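Local atomic coordinates of mRNA-capping enzyme subunit alpha (Saccharomyces cerevisiae, PDB entry 3KYH), a protein that catalyses the second step of mRNA capping, transferring GMP from GTP to the diphosphate end of RNA through a covalent enzyme-GMP intermediate. Residues C[67-72]-C[227-232]; C[152-157]-C[169-174]; C[136-141]-C[221-226]; C[46-51]-C[237-242]; C[177-182]-C[199-204]. One frame throughout, in Å; residues are numbered along the deposited sequence.

Interaction 1 (C[67-72]-C[227-232]); sequences YYVCEK and DGLIFT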
# COMPACT_ATOMS: atom_id res chain seq x y z
N TYR C 67 -36.97 38.82 -38.89
CA TYR C 67 -35.92 38.60 -37.89
C TYR C 67 -35.59 39.76 -36.95
O TYR C 67 -35.92 40.91 -37.24
CB TYR C 67 -34.63 38.18 -38.59
CG TYR C 67 -34.27 36.71 -38.50
CD1 TYR C 67 -34.66 35.81 -39.51
CD2 TYR C 67 -33.47 36.23 -37.45
CE1 TYR C 67 -34.27 34.47 -39.46
CE2 TYR C 67 -33.11 34.89 -37.36
CZ TYR C 67 -33.51 34.01 -38.38
OH TYR C 67 -33.14 32.69 -38.30
N TYR C 68 -34.92 39.43 -35.85
CA TYR C 68 -34.52 40.34 -34.78
C TYR C 68 -33.01 40.46 -34.62
O TYR C 68 -32.24 39.53 -34.93
CB TYR C 68 -35.04 39.82 -33.44
CG TYR C 68 -36.49 40.12 -33.06
CD1 TYR C 68 -37.21 39.24 -32.22
CD2 TYR C 68 -37.14 41.28 -33.50
CE1 TYR C 68 -38.51 39.51 -31.83
CE2 TYR C 68 -38.47 41.55 -33.13
CZ TYR C 68 -39.13 40.67 -32.29
OH TYR C 68 -40.43 40.94 -31.92
N VAL C 69 -32.60 41.62 -34.10
CA VAL C 69 -31.24 41.83 -33.63
C VAL C 69 -31.09 42.69 -32.40
O VAL C 69 -31.64 43.81 -32.30
CB VAL C 69 -30.29 42.42 -34.68
CG1 VAL C 69 -29.68 41.32 -35.51
CG2 VAL C 69 -30.98 43.50 -35.54
N CYS C 70 -30.30 42.15 -31.47
CA CYS C 70 -29.72 42.92 -30.38
C CYS C 70 -28.26 42.47 -30.35
O CYS C 70 -27.93 41.45 -30.98
CB CYS C 70 -30.42 42.60 -29.06
SG CYS C 70 -30.57 40.82 -28.69
N GLU C 71 -27.41 43.28 -29.71
CA GLU C 71 -26.02 42.92 -29.32
C GLU C 71 -25.88 41.66 -28.44
O GLU C 71 -26.76 41.38 -27.64
CB GLU C 71 -25.42 44.11 -28.58
CG GLU C 71 -26.33 44.68 -27.47
CD GLU C 71 -26.02 44.14 -26.07
OE1 GLU C 71 -25.25 43.16 -25.91
OE2 GLU C 71 -26.55 44.71 -25.09
N LYS C 72 -24.79 40.91 -28.57
CA LYS C 72 -24.50 39.76 -27.67
C LYS C 72 -23.89 40.24 -26.33
O LYS C 72 -22.67 40.49 -26.27
CB LYS C 72 -23.58 38.69 -28.34
CG LYS C 72 -23.24 37.51 -27.43
CD LYS C 72 -22.27 36.42 -27.99
CE LYS C 72 -21.32 35.83 -26.88
NZ LYS C 72 -20.95 34.39 -27.01
N ASP C 227 -19.73 41.12 -27.34
CA ASP C 227 -18.83 40.47 -28.29
C ASP C 227 -19.49 39.82 -29.53
O ASP C 227 -19.30 38.63 -29.86
CB ASP C 227 -17.80 39.59 -27.59
CG ASP C 227 -18.39 38.31 -26.99
OD1 ASP C 227 -19.63 38.24 -26.80
OD2 ASP C 227 -17.59 37.38 -26.68
N GLY C 228 -20.24 40.68 -30.23
CA GLY C 228 -20.90 40.38 -31.50
C GLY C 228 -22.35 40.83 -31.50
O GLY C 228 -22.78 41.53 -30.60
N LEU C 229 -23.07 40.43 -32.55
CA LEU C 229 -24.53 40.56 -32.68
C LEU C 229 -25.17 39.18 -32.55
O LEU C 229 -24.56 38.15 -32.86
CB LEU C 229 -24.89 41.12 -34.05
CG LEU C 229 -25.51 42.50 -34.27
CD1 LEU C 229 -24.61 43.68 -33.91
CD2 LEU C 229 -25.95 42.60 -35.75
N ILE C 230 -26.42 39.18 -32.08
CA ILE C 230 -27.25 37.99 -31.98
C ILE C 230 -28.54 38.26 -32.78
O ILE C 230 -29.02 39.42 -32.83
CB ILE C 230 -27.48 37.65 -30.49
CG1 ILE C 230 -27.37 36.14 -30.20
CG2 ILE C 230 -28.68 38.41 -29.90
CD1 ILE C 230 -28.56 35.27 -30.58
N PHE C 231 -29.05 37.20 -33.41
CA PHE C 231 -30.13 37.27 -34.42
C PHE C 231 -31.26 36.33 -34.02
O PHE C 231 -31.00 35.13 -33.81
CB PHE C 231 -29.60 36.85 -35.82
CG PHE C 231 -29.01 37.98 -36.66
CD1 PHE C 231 -27.70 38.41 -36.44
CD2 PHE C 231 -29.71 38.54 -37.71
CE1 PHE C 231 -27.14 39.44 -37.21
CE2 PHE C 231 -29.16 39.55 -38.50
CZ PHE C 231 -27.87 40.01 -38.23
N THR C 232 -32.50 36.82 -33.95
CA THR C 232 -33.64 35.96 -33.55
C THR C 232 -34.82 36.02 -34.53
O THR C 232 -35.23 37.11 -34.92
CB THR C 232 -34.15 36.28 -32.13
OG1 THR C 232 -33.05 36.64 -31.28
CG2 THR C 232 -34.85 35.07 -31.53
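Y68 pairs with T232 at one end of an antiparallel ladder in which strands 67-72 and 229-232 approach to 4.3 Å between their short axes and run at 147°. They are neighbours in the sheet of the catalytic domain that carries K72, the lysine that takes up GMP. K72 opens the KxDG signature of covalent nucleotidyltransferases, and the facing DGLIF sequence matches their motif IV. Y68-T232 and C70-I230 are hydrogen-bonded pairs, V69-F231 and E71-L229 non-hydrogen-bonded ones. I230 N bonds to C70 O at 2.9 Å, while the return bond from C70 N to I230 O is weak. K72 N bonds to G228 O, also at 2.9 Å. G228 suits this corner because a side chain at its backbone angles would jam against the preceding carbonyl.

V69 CG1 sits squarely over the centre of the F231 ring, a CH-pi contact near L212 of helix 212-219. On the other face, C70 SG lies against I230 CG2. E71 diverges from L229, and its carboxylate turns to H224. The side chain of K72 leaves with CG anti to the backbone N (179°) and its aliphatic part passes D227, but K72 NZ and D227 OD1 stay 4.1 Å apart, too far for a salt bridge.

Interaction 2 (C[152-157]-C[169-174]); sequences MFDCLA and SSRLAH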
# COMPACT_ATOMS: atom_id res chain seq x y z
N MET C 152 -33.42 40.23 -20.07
CA MET C 152 -34.21 39.10 -20.57
C MET C 152 -34.57 39.22 -22.04
O MET C 152 -35.08 40.27 -22.49
CB MET C 152 -35.51 38.96 -19.77
CG MET C 152 -35.39 38.76 -18.27
SD MET C 152 -36.66 39.68 -17.38
CE MET C 152 -38.11 39.36 -18.36
N PHE C 153 -34.38 38.13 -22.77
CA PHE C 153 -34.48 38.19 -24.23
C PHE C 153 -35.52 37.27 -24.83
O PHE C 153 -36.07 37.54 -25.90
CB PHE C 153 -33.11 38.10 -24.96
CG PHE C 153 -32.07 37.18 -24.31
CD1 PHE C 153 -31.41 37.55 -23.13
CD2 PHE C 153 -31.65 36.01 -24.97
CE1 PHE C 153 -30.42 36.72 -22.56
CE2 PHE C 153 -30.68 35.17 -24.41
CZ PHE C 153 -30.06 35.53 -23.19
N ASP C 154 -35.76 36.18 -24.12
CA ASP C 154 -36.86 35.29 -24.43
C ASP C 154 -37.33 34.62 -23.14
O ASP C 154 -36.59 34.57 -22.15
CB ASP C 154 -36.46 34.27 -25.49
CG ASP C 154 -37.66 33.57 -26.09
OD1 ASP C 154 -38.37 34.17 -26.92
OD2 ASP C 154 -37.93 32.43 -25.69
N CYS C 155 -38.57 34.13 -23.17
CA CYS C 155 -39.24 33.46 -22.06
C CYS C 155 -40.02 32.32 -22.68
O CYS C 155 -40.69 32.51 -23.71
CB CYS C 155 -40.21 34.44 -21.39
SG CYS C 155 -40.80 34.00 -19.73
N LEU C 156 -39.94 31.15 -22.05
CA LEU C 156 -40.58 29.94 -22.56
C LEU C 156 -41.57 29.28 -21.59
O LEU C 156 -42.12 28.20 -21.88
CB LEU C 156 -39.56 28.93 -23.08
CG LEU C 156 -38.25 28.50 -22.39
CD1 LEU C 156 -38.29 28.49 -20.88
CD2 LEU C 156 -37.93 27.11 -22.86
N ALA C 157 -41.77 29.91 -20.43
CA ALA C 157 -42.82 29.53 -19.48
C ALA C 157 -43.36 30.75 -18.75
O ALA C 157 -42.59 31.53 -18.19
CB ALA C 157 -42.34 28.48 -18.49
N SER C 169 -42.81 36.43 -31.04
CA SER C 169 -43.56 37.66 -30.83
C SER C 169 -44.42 37.52 -29.59
O SER C 169 -44.27 38.30 -28.65
CB SER C 169 -44.38 38.05 -32.07
OG SER C 169 -44.99 36.92 -32.66
N SER C 170 -45.21 36.45 -29.59
CA SER C 170 -46.06 36.00 -28.48
C SER C 170 -45.31 35.44 -27.28
O SER C 170 -45.81 35.52 -26.16
CB SER C 170 -47.10 34.98 -28.98
OG SER C 170 -46.49 33.98 -29.78
N ARG C 171 -44.13 34.86 -27.48
CA ARG C 171 -43.26 34.49 -26.35
C ARG C 171 -42.77 35.73 -25.60
O ARG C 171 -43.03 35.86 -24.40
CB ARG C 171 -42.07 33.62 -26.79
CG ARG C 171 -42.38 32.13 -27.07
CD ARG C 171 -41.10 31.26 -27.04
NE ARG C 171 -39.96 31.97 -27.61
CZ ARG C 171 -39.61 31.97 -28.89
NH1 ARG C 171 -40.26 31.24 -29.81
NH2 ARG C 171 -38.56 32.71 -29.25
N LEU C 172 -42.07 36.64 -26.29
CA LEU C 172 -41.73 37.97 -25.75
C LEU C 172 -42.94 38.67 -25.14
O LEU C 172 -42.84 39.16 -24.00
CB LEU C 172 -41.19 38.93 -26.83
CG LEU C 172 -39.77 39.20 -27.36
CD1 LEU C 172 -39.92 40.21 -28.50
CD2 LEU C 172 -38.73 39.71 -26.32
N ALA C 173 -44.04 38.72 -25.90
CA ALA C 173 -45.25 39.50 -25.55
C ALA C 173 -45.74 39.31 -24.11
O ALA C 173 -45.55 40.19 -23.26
CB ALA C 173 -46.40 39.25 -26.55
N HIS C 174 -46.38 38.16 -23.87
CA HIS C 174 -46.80 37.71 -22.54
C HIS C 174 -45.81 38.20 -21.48
O HIS C 174 -46.18 39.02 -20.64
CB HIS C 174 -46.92 36.18 -22.51
CG HIS C 174 -48.14 35.63 -23.21
ND1 HIS C 174 -48.05 34.78 -24.30
CD2 HIS C 174 -49.46 35.72 -22.93
CE1 HIS C 174 -49.26 34.41 -24.67
NE2 HIS C 174 -50.14 34.97 -23.86
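A buried salt bridge between D154 and R171 fastens strand 154-158 to the first turns of helix 168-189, at a segment whose FD sequence matches motif IIIa of the capping-enzyme family. R171 presents its side, NE and NH2, and both nitrogens converge on D154 OD1, each 2.8 Å from it. NE uses the syn lone pair of OD1, whereas NH2 comes from above the carboxylate plane. The carboxylate lies near the plane of the guanidinium at its edge, yet the two planes are turned 59° apart. The arginine reaches this pose by a bend at chi3 (-37°), which swings NE back toward the strand. Its long aliphatic part also rests on the backbone, with R171 CB 3.6 Å from C155 O. Beside it L172 touches F153 O through CD2, at 3.5 Å. The side chain of F153 leaves the backbone away from the helix; its ring makes a cation-pi contact with K204, and the side chain is about 8 Å from that of K72. R171 NH1 is held by the carbonyls of S166 and A236. With so many acceptors around it, the guanidinium is probably fixed in rotation, and the pairing of opposite charges probably offsets part of the cost of burying both groups.

Interaction 3 (C[136-141]-C[221-226]); sequences VIQTNP and KLPHLS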
# COMPACT_ATOMS: atom_id res chain seq x y z
N VAL C 136 -25.34 40.82 -16.64
CA VAL C 136 -24.22 41.79 -16.81
C VAL C 136 -23.87 42.57 -15.52
O VAL C 136 -24.48 42.36 -14.47
CB VAL C 136 -24.55 42.84 -17.93
CG1 VAL C 136 -24.89 42.18 -19.26
CG2 VAL C 136 -25.67 43.80 -17.49
N ILE C 137 -22.89 43.47 -15.62
CA ILE C 137 -22.64 44.55 -14.64
C ILE C 137 -22.98 45.82 -15.39
O ILE C 137 -23.07 45.79 -16.61
CB ILE C 137 -21.19 44.62 -14.14
CG1 ILE C 137 -20.46 43.29 -14.35
CG2 ILE C 137 -21.14 45.04 -12.66
CD1 ILE C 137 -20.24 42.98 -15.83
N GLN C 138 -23.24 46.92 -14.68
CA GLN C 138 -23.81 48.09 -15.33
C GLN C 138 -23.32 49.39 -14.80
O GLN C 138 -23.54 49.68 -13.63
CB GLN C 138 -25.32 48.10 -15.19
CG GLN C 138 -26.01 47.30 -16.28
CD GLN C 138 -25.85 47.91 -17.65
OE1 GLN C 138 -24.74 47.95 -18.23
NE2 GLN C 138 -26.97 48.36 -18.19
N THR C 139 -22.67 50.16 -15.67
CA THR C 139 -22.18 51.49 -15.33
C THR C 139 -23.25 52.49 -15.62
O THR C 139 -23.89 52.44 -16.68
CB THR C 139 -20.90 51.84 -16.13
OG1 THR C 139 -19.75 51.36 -15.43
CG2 THR C 139 -20.72 53.33 -16.33
N ASN C 140 -23.45 53.38 -14.64
CA ASN C 140 -24.21 54.62 -14.80
C ASN C 140 -23.33 55.61 -15.57
O ASN C 140 -22.19 55.84 -15.17
CB ASN C 140 -24.52 55.21 -13.41
CG ASN C 140 -25.51 56.37 -13.46
OD1 ASN C 140 -25.33 57.34 -14.21
ND2 ASN C 140 -26.55 56.29 -12.62
N PRO C 141 -23.85 56.19 -16.68
CA PRO C 141 -22.96 57.14 -17.38
C PRO C 141 -22.90 58.53 -16.74
O PRO C 141 -21.83 59.14 -16.71
CB PRO C 141 -23.51 57.17 -18.81
CG PRO C 141 -24.90 56.60 -18.72
CD PRO C 141 -25.17 56.09 -17.32
N LYS C 221 -20.72 51.52 -27.89
CA LYS C 221 -20.97 52.60 -26.92
C LYS C 221 -21.97 52.23 -25.80
O LYS C 221 -22.54 53.10 -25.12
CB LYS C 221 -21.27 53.94 -27.63
CG LYS C 221 -20.07 54.91 -27.76
CD LYS C 221 -18.90 54.43 -28.64
CE LYS C 221 -17.58 55.19 -28.32
NZ LYS C 221 -16.32 54.68 -28.99
N LEU C 222 -22.08 50.92 -25.55
CA LEU C 222 -22.91 50.34 -24.48
C LEU C 222 -22.15 50.11 -23.16
O LEU C 222 -21.03 49.60 -23.21
CB LEU C 222 -23.52 49.02 -24.98
CG LEU C 222 -24.51 49.11 -26.15
CD1 LEU C 222 -24.53 47.81 -26.92
CD2 LEU C 222 -25.92 49.54 -25.73
N PRO C 223 -22.75 50.45 -21.98
CA PRO C 223 -22.21 50.34 -20.61
C PRO C 223 -21.75 48.94 -20.15
O PRO C 223 -20.80 48.86 -19.36
CB PRO C 223 -23.38 50.79 -19.74
CG PRO C 223 -24.59 50.46 -20.56
CD PRO C 223 -24.15 50.93 -21.92
N HIS C 224 -22.46 47.88 -20.55
CA HIS C 224 -22.00 46.49 -20.38
C HIS C 224 -21.19 46.00 -21.59
O HIS C 224 -20.70 46.82 -22.38
CB HIS C 224 -23.13 45.52 -20.00
CG HIS C 224 -24.31 45.56 -20.92
ND1 HIS C 224 -25.55 46.00 -20.52
CD2 HIS C 224 -24.45 45.18 -22.22
CE1 HIS C 224 -26.40 45.92 -21.53
NE2 HIS C 224 -25.76 45.43 -22.57
N LEU C 225 -21.03 44.69 -21.75
CA LEU C 225 -20.10 44.14 -22.73
C LEU C 225 -20.84 43.47 -23.86
O LEU C 225 -21.85 42.82 -23.61
CB LEU C 225 -19.18 43.10 -22.11
CG LEU C 225 -18.38 43.40 -20.85
CD1 LEU C 225 -19.14 42.70 -19.73
CD2 LEU C 225 -16.97 42.82 -21.02
N SER C 226 -20.29 43.56 -25.08
CA SER C 226 -20.93 42.95 -26.25
C SER C 226 -20.00 42.44 -27.36
O SER C 226 -19.56 43.22 -28.23
CB SER C 226 -22.06 43.86 -26.78
OG SER C 226 -21.70 45.23 -26.75
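V136 and H224 meet in a surface contact, where the end of strand 129-139 lies against the loop that leads from helix 212-219 to strand 226-227. The contact thus joins the larger sheet of the catalytic domain to this loop, and V136 and H224 both touch T73 of strand 67-73. The beta-branched V136 puts CG1 over one face of the imidazole, 4.2 Å from its centroid and 26° off the ring normal, a CH-pi contact, while its CG2 stays near H224 ND1. H224 CB nestles against the strand backbone, 3.4 Å from I137 O. Q138 runs alongside the imidazole, its CD 3.5 Å from H224 ND1, with amide and ring planes 41° apart. The same side chain touches the ring of P223, which also reaches the strand through CB, 3.5 Å from T139 O. Further along, I137 CD1 and L225 CD1 meet at 4.1 Å, where both side chains are exposed. An alanine in place of Q138 would probably leave the edge of the H224 ring and the CG of P223 without their cover on this side. The far nitrogen of H224, NE2, bonds to E71 OE2, so the imidazole is likely to be steadied by polar and apolar partners together.

Interaction 4 (C[46-51]-C[237-242]); sequences PGSQPV and PYTAGG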
# COMPACT_ATOMS: atom_id res chain seq x y z
N PRO C 46 -31.52 23.91 -20.47
CA PRO C 46 -32.86 24.14 -20.95
C PRO C 46 -32.83 25.16 -22.08
O PRO C 46 -33.20 24.82 -23.20
CB PRO C 46 -33.60 24.68 -19.72
CG PRO C 46 -32.84 24.13 -18.58
CD PRO C 46 -31.42 24.21 -19.03
N GLY C 47 -32.28 26.35 -21.81
CA GLY C 47 -32.31 27.48 -22.74
C GLY C 47 -31.70 27.22 -24.10
O GLY C 47 -31.00 26.23 -24.31
N SER C 48 -31.98 28.12 -25.04
CA SER C 48 -31.67 27.85 -26.43
C SER C 48 -30.25 28.26 -26.62
O SER C 48 -29.84 29.24 -26.01
CB SER C 48 -32.59 28.64 -27.37
OG SER C 48 -32.74 27.95 -28.60
N GLN C 49 -29.52 27.49 -27.44
CA GLN C 49 -28.10 27.73 -27.74
C GLN C 49 -27.86 27.99 -29.23
O GLN C 49 -28.13 27.11 -30.07
CB GLN C 49 -27.22 26.58 -27.23
CG GLN C 49 -26.79 26.69 -25.78
CD GLN C 49 -25.61 27.64 -25.54
OE1 GLN C 49 -24.50 27.21 -25.22
NE2 GLN C 49 -25.85 28.95 -25.67
N PRO C 50 -27.33 29.18 -29.57
CA PRO C 50 -27.20 29.62 -30.96
C PRO C 50 -26.13 28.90 -31.79
O PRO C 50 -25.16 28.35 -31.25
CB PRO C 50 -26.86 31.11 -30.83
CG PRO C 50 -26.16 31.22 -29.52
CD PRO C 50 -26.86 30.22 -28.63
N VAL C 51 -26.36 28.91 -33.10
CA VAL C 51 -25.43 28.40 -34.10
C VAL C 51 -24.71 29.60 -34.74
O VAL C 51 -25.21 30.73 -34.69
CB VAL C 51 -26.15 27.47 -35.15
CG1 VAL C 51 -27.11 28.24 -36.05
CG2 VAL C 51 -25.15 26.68 -35.99
N PRO C 237 -40.56 29.11 -33.58
CA PRO C 237 -40.70 28.64 -32.19
C PRO C 237 -39.36 28.40 -31.51
O PRO C 237 -38.38 28.10 -32.20
CB PRO C 237 -41.45 27.31 -32.33
CG PRO C 237 -41.18 26.84 -33.71
CD PRO C 237 -40.79 28.03 -34.55
N TYR C 238 -39.35 28.51 -30.18
CA TYR C 238 -38.16 28.30 -29.32
C TYR C 238 -37.75 26.81 -29.27
O TYR C 238 -38.00 26.04 -30.21
CB TYR C 238 -38.43 28.88 -27.92
CG TYR C 238 -37.25 29.27 -27.03
CD1 TYR C 238 -36.61 30.53 -27.15
CD2 TYR C 238 -36.82 28.43 -25.99
CE1 TYR C 238 -35.55 30.89 -26.30
CE2 TYR C 238 -35.77 28.79 -25.14
CZ TYR C 238 -35.15 30.03 -25.28
OH TYR C 238 -34.12 30.39 -24.41
N THR C 239 -37.16 26.40 -28.15
CA THR C 239 -36.45 25.13 -28.05
C THR C 239 -36.06 24.83 -26.60
O THR C 239 -35.64 25.72 -25.85
CB THR C 239 -35.12 25.15 -28.86
OG1 THR C 239 -35.41 25.47 -30.22
CG2 THR C 239 -34.41 23.81 -28.84
N ALA C 240 -36.20 23.54 -26.26
CA ALA C 240 -35.54 22.91 -25.13
C ALA C 240 -34.00 22.86 -25.33
O ALA C 240 -33.39 23.85 -25.75
CB ALA C 240 -36.11 21.51 -24.97
N GLY C 241 -33.40 21.70 -25.04
CA GLY C 241 -31.94 21.48 -25.01
C GLY C 241 -31.14 21.65 -26.30
O GLY C 241 -31.62 21.30 -27.39
N GLY C 242 -29.92 22.20 -26.15
CA GLY C 242 -29.00 22.37 -27.26
C GLY C 242 -29.41 23.18 -28.49
O GLY C 242 -30.39 23.93 -28.48
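S48 and Y238 make the close part of this contact, in which the stretch leading into edge strand 49-52 passes the loop between strands 229-233 and 243-244 at 85°. S48 CB stands 3.6 Å above one face of the Y238 ring, displaced toward CZ, while G47 CA lies at the ring's edge; small residues permit such an approach. S48 N also gives a hydrogen bond to Y238 OH, at 3.2 Å and 156°. With S48 OG anti to the backbone N (-153°), the hydroxyl oxygen lies 3.7 Å from T239 CB. Beyond these groups the contact is looser: Q49 N and G242 O are 3.8 Å apart, and the partly exposed A240, G241 and G242 bring little but backbone, with a positive phi at G242 suited to glycine. A phenylalanine in place of Y238 would probably leave the N-H of S48 without this acceptor. The bond probably fixes where the far end of the tyrosine lies, while any hold on the ring's rotation would come from the packing of S48 CB and G47 CA.

Interaction 5 (C[177-182]-C[199-204]); sequences KEFFKP and FKISMK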
# COMPACT_ATOMS: atom_id res chain seq x y z
N LYS C 177 -46.28 41.92 -20.04
CA LYS C 177 -47.45 42.09 -19.16
C LYS C 177 -47.28 41.14 -17.99
O LYS C 177 -47.07 41.59 -16.86
CB LYS C 177 -48.76 41.75 -19.90
CG LYS C 177 -48.71 41.78 -21.44
CD LYS C 177 -48.74 43.18 -22.06
CE LYS C 177 -47.37 43.83 -22.18
NZ LYS C 177 -46.40 43.02 -22.98
N GLU C 178 -47.28 39.85 -18.28
CA GLU C 178 -47.14 38.82 -17.27
C GLU C 178 -46.07 39.09 -16.21
O GLU C 178 -46.42 39.58 -15.13
CB GLU C 178 -47.04 37.42 -17.90
CG GLU C 178 -48.39 36.77 -18.13
CD GLU C 178 -49.00 37.10 -19.48
OE1 GLU C 178 -48.98 38.30 -19.88
OE2 GLU C 178 -49.51 36.15 -20.14
N PHE C 179 -44.81 38.79 -16.48
CA PHE C 179 -43.78 38.94 -15.46
C PHE C 179 -43.30 40.37 -15.12
O PHE C 179 -43.23 40.73 -13.95
CB PHE C 179 -42.61 38.03 -15.80
CG PHE C 179 -41.42 38.20 -14.91
CD1 PHE C 179 -41.42 37.68 -13.62
CD2 PHE C 179 -40.28 38.82 -15.39
CE1 PHE C 179 -40.31 37.78 -12.81
CE2 PHE C 179 -39.15 38.93 -14.57
CZ PHE C 179 -39.17 38.41 -13.27
N PHE C 180 -42.98 41.17 -16.14
CA PHE C 180 -42.26 42.44 -15.97
C PHE C 180 -43.12 43.59 -15.44
O PHE C 180 -42.71 44.27 -14.49
CB PHE C 180 -41.55 42.83 -17.27
CG PHE C 180 -40.56 43.96 -17.13
CD1 PHE C 180 -39.23 43.69 -16.87
CD2 PHE C 180 -40.95 45.28 -17.33
CE1 PHE C 180 -38.29 44.72 -16.78
CE2 PHE C 180 -40.04 46.32 -17.23
CZ PHE C 180 -38.70 46.05 -16.96
N LYS C 181 -44.24 43.86 -16.11
CA LYS C 181 -45.23 44.86 -15.67
C LYS C 181 -45.44 44.82 -14.12
O LYS C 181 -45.12 45.82 -13.46
CB LYS C 181 -46.53 44.69 -16.50
CG LYS C 181 -47.25 45.94 -16.99
CD LYS C 181 -48.08 46.61 -15.89
CE LYS C 181 -49.46 47.03 -16.33
NZ LYS C 181 -50.26 47.09 -15.05
N PRO C 182 -45.85 43.66 -13.52
CA PRO C 182 -46.00 43.51 -12.06
C PRO C 182 -44.72 43.56 -11.23
O PRO C 182 -44.78 44.03 -10.10
CB PRO C 182 -46.63 42.13 -11.92
CG PRO C 182 -46.06 41.39 -13.01
CD PRO C 182 -46.13 42.37 -14.17
N PHE C 199 -30.71 43.12 -6.77
CA PHE C 199 -30.21 43.54 -8.07
C PHE C 199 -31.36 43.90 -9.02
O PHE C 199 -32.45 43.36 -8.87
CB PHE C 199 -29.33 42.43 -8.65
CG PHE C 199 -30.08 41.18 -9.12
CD1 PHE C 199 -31.14 41.22 -10.03
CD2 PHE C 199 -29.58 39.92 -8.77
CE1 PHE C 199 -31.68 40.05 -10.57
CE2 PHE C 199 -30.17 38.75 -9.24
CZ PHE C 199 -31.20 38.81 -10.15
N LYS C 200 -31.11 44.75 -10.02
CA LYS C 200 -32.17 45.24 -10.91
C LYS C 200 -32.56 44.31 -12.09
O LYS C 200 -31.79 43.41 -12.47
CB LYS C 200 -31.86 46.66 -11.40
CG LYS C 200 -33.12 47.48 -11.69
CD LYS C 200 -32.88 48.70 -12.57
CE LYS C 200 -34.04 48.83 -13.55
NZ LYS C 200 -34.28 50.20 -14.08
N ILE C 201 -33.76 44.52 -12.63
CA ILE C 201 -34.26 43.78 -13.80
C ILE C 201 -34.68 44.72 -14.94
O ILE C 201 -35.15 45.83 -14.70
CB ILE C 201 -35.38 42.78 -13.41
CG1 ILE C 201 -34.76 41.61 -12.64
CG2 ILE C 201 -36.05 42.14 -14.62
CD1 ILE C 201 -34.61 41.85 -11.16
N SER C 202 -34.38 44.32 -16.18
CA SER C 202 -34.80 45.08 -17.35
C SER C 202 -35.00 44.18 -18.53
O SER C 202 -34.42 43.08 -18.57
CB SER C 202 -33.83 46.22 -17.71
OG SER C 202 -34.41 47.02 -18.75
N MET C 203 -35.82 44.66 -19.47
CA MET C 203 -36.06 43.96 -20.74
C MET C 203 -34.85 44.06 -21.70
O MET C 203 -34.16 45.08 -21.72
CB MET C 203 -37.35 44.46 -21.40
CG MET C 203 -38.63 44.11 -20.64
SD MET C 203 -39.41 42.52 -20.97
CE MET C 203 -40.42 43.01 -22.38
N LYS C 204 -34.54 42.99 -22.45
CA LYS C 204 -33.54 43.12 -23.52
C LYS C 204 -34.14 44.00 -24.62
O LYS C 204 -35.22 43.73 -25.18
CB LYS C 204 -32.98 41.79 -24.06
CG LYS C 204 -31.54 41.91 -24.62
CD LYS C 204 -30.78 40.57 -24.60
CE LYS C 204 -29.33 40.66 -25.13
NZ LYS C 204 -28.60 39.33 -25.28
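F180 and M203 hold the nearest CA atoms, 8.0 Å apart, of a helix and a strand whose short axes pass at 9.7 Å with their directions 132° apart. No hydrogen bond crosses between segments 177-182 and 199-204; helix side chains fill the gap, packing on the strand's backbone and side chains. F180 carries most of it. Its CG is anti to the backbone N (-168°), and the ring is wedged against the strand, with CE1 3.6 Å from S202 CA and S202 N near the ring plane at the edge. M203 covers one face: its CG stands 3.8 Å above the plane, over the ring centre. The bend at chi2 then brings SD back past the ring, 4.7 Å from the F180 centroid and oblique to it, a Met-aromatic contact. Strand 200-203 pairs in parallel with strand 146-152, and helix 168-189 lies between them in sequence, so the connection resembles a beta-alpha-beta crossover, with the hairpin of strands 154-158 and 161-162 inserted before the helix. The helix has a wider pi-type turn at 177-180, and P182 has no N-H to give to the turn before. Flanking the main contact, I201 slides past F180, CG2 meeting CE1 at 4.0 Å. F179 inclines toward the same methyl, less closely, and meets F110 edge-to-face. The F180 ring also meets that of F184, the planes about 25° apart.

In the fold
Read from the N terminus, segment 46-51 opens first and is met last, by 237-242, so interaction 4 closes the widest loop. Within it lies interaction 1, then within that interaction 3; interactions 2 and 5 follow each other in series inside interaction 3, and none cross. Interactions 2 and 5 share helix 168-189, packing it on the larger sheet, where M152 O bonds to K204 N. Interaction 3 joins that sheet's strand 129-139 to the loop 221-226, which runs straight on into segment 227-232 of interaction 1. Interaction 4 borders the smaller sheet and touches interaction 2 through Y238, beside R171. Interaction 1 contains K72 and interactions 2, 3 and 4 come near it, whereas interaction 5 is packing away from it.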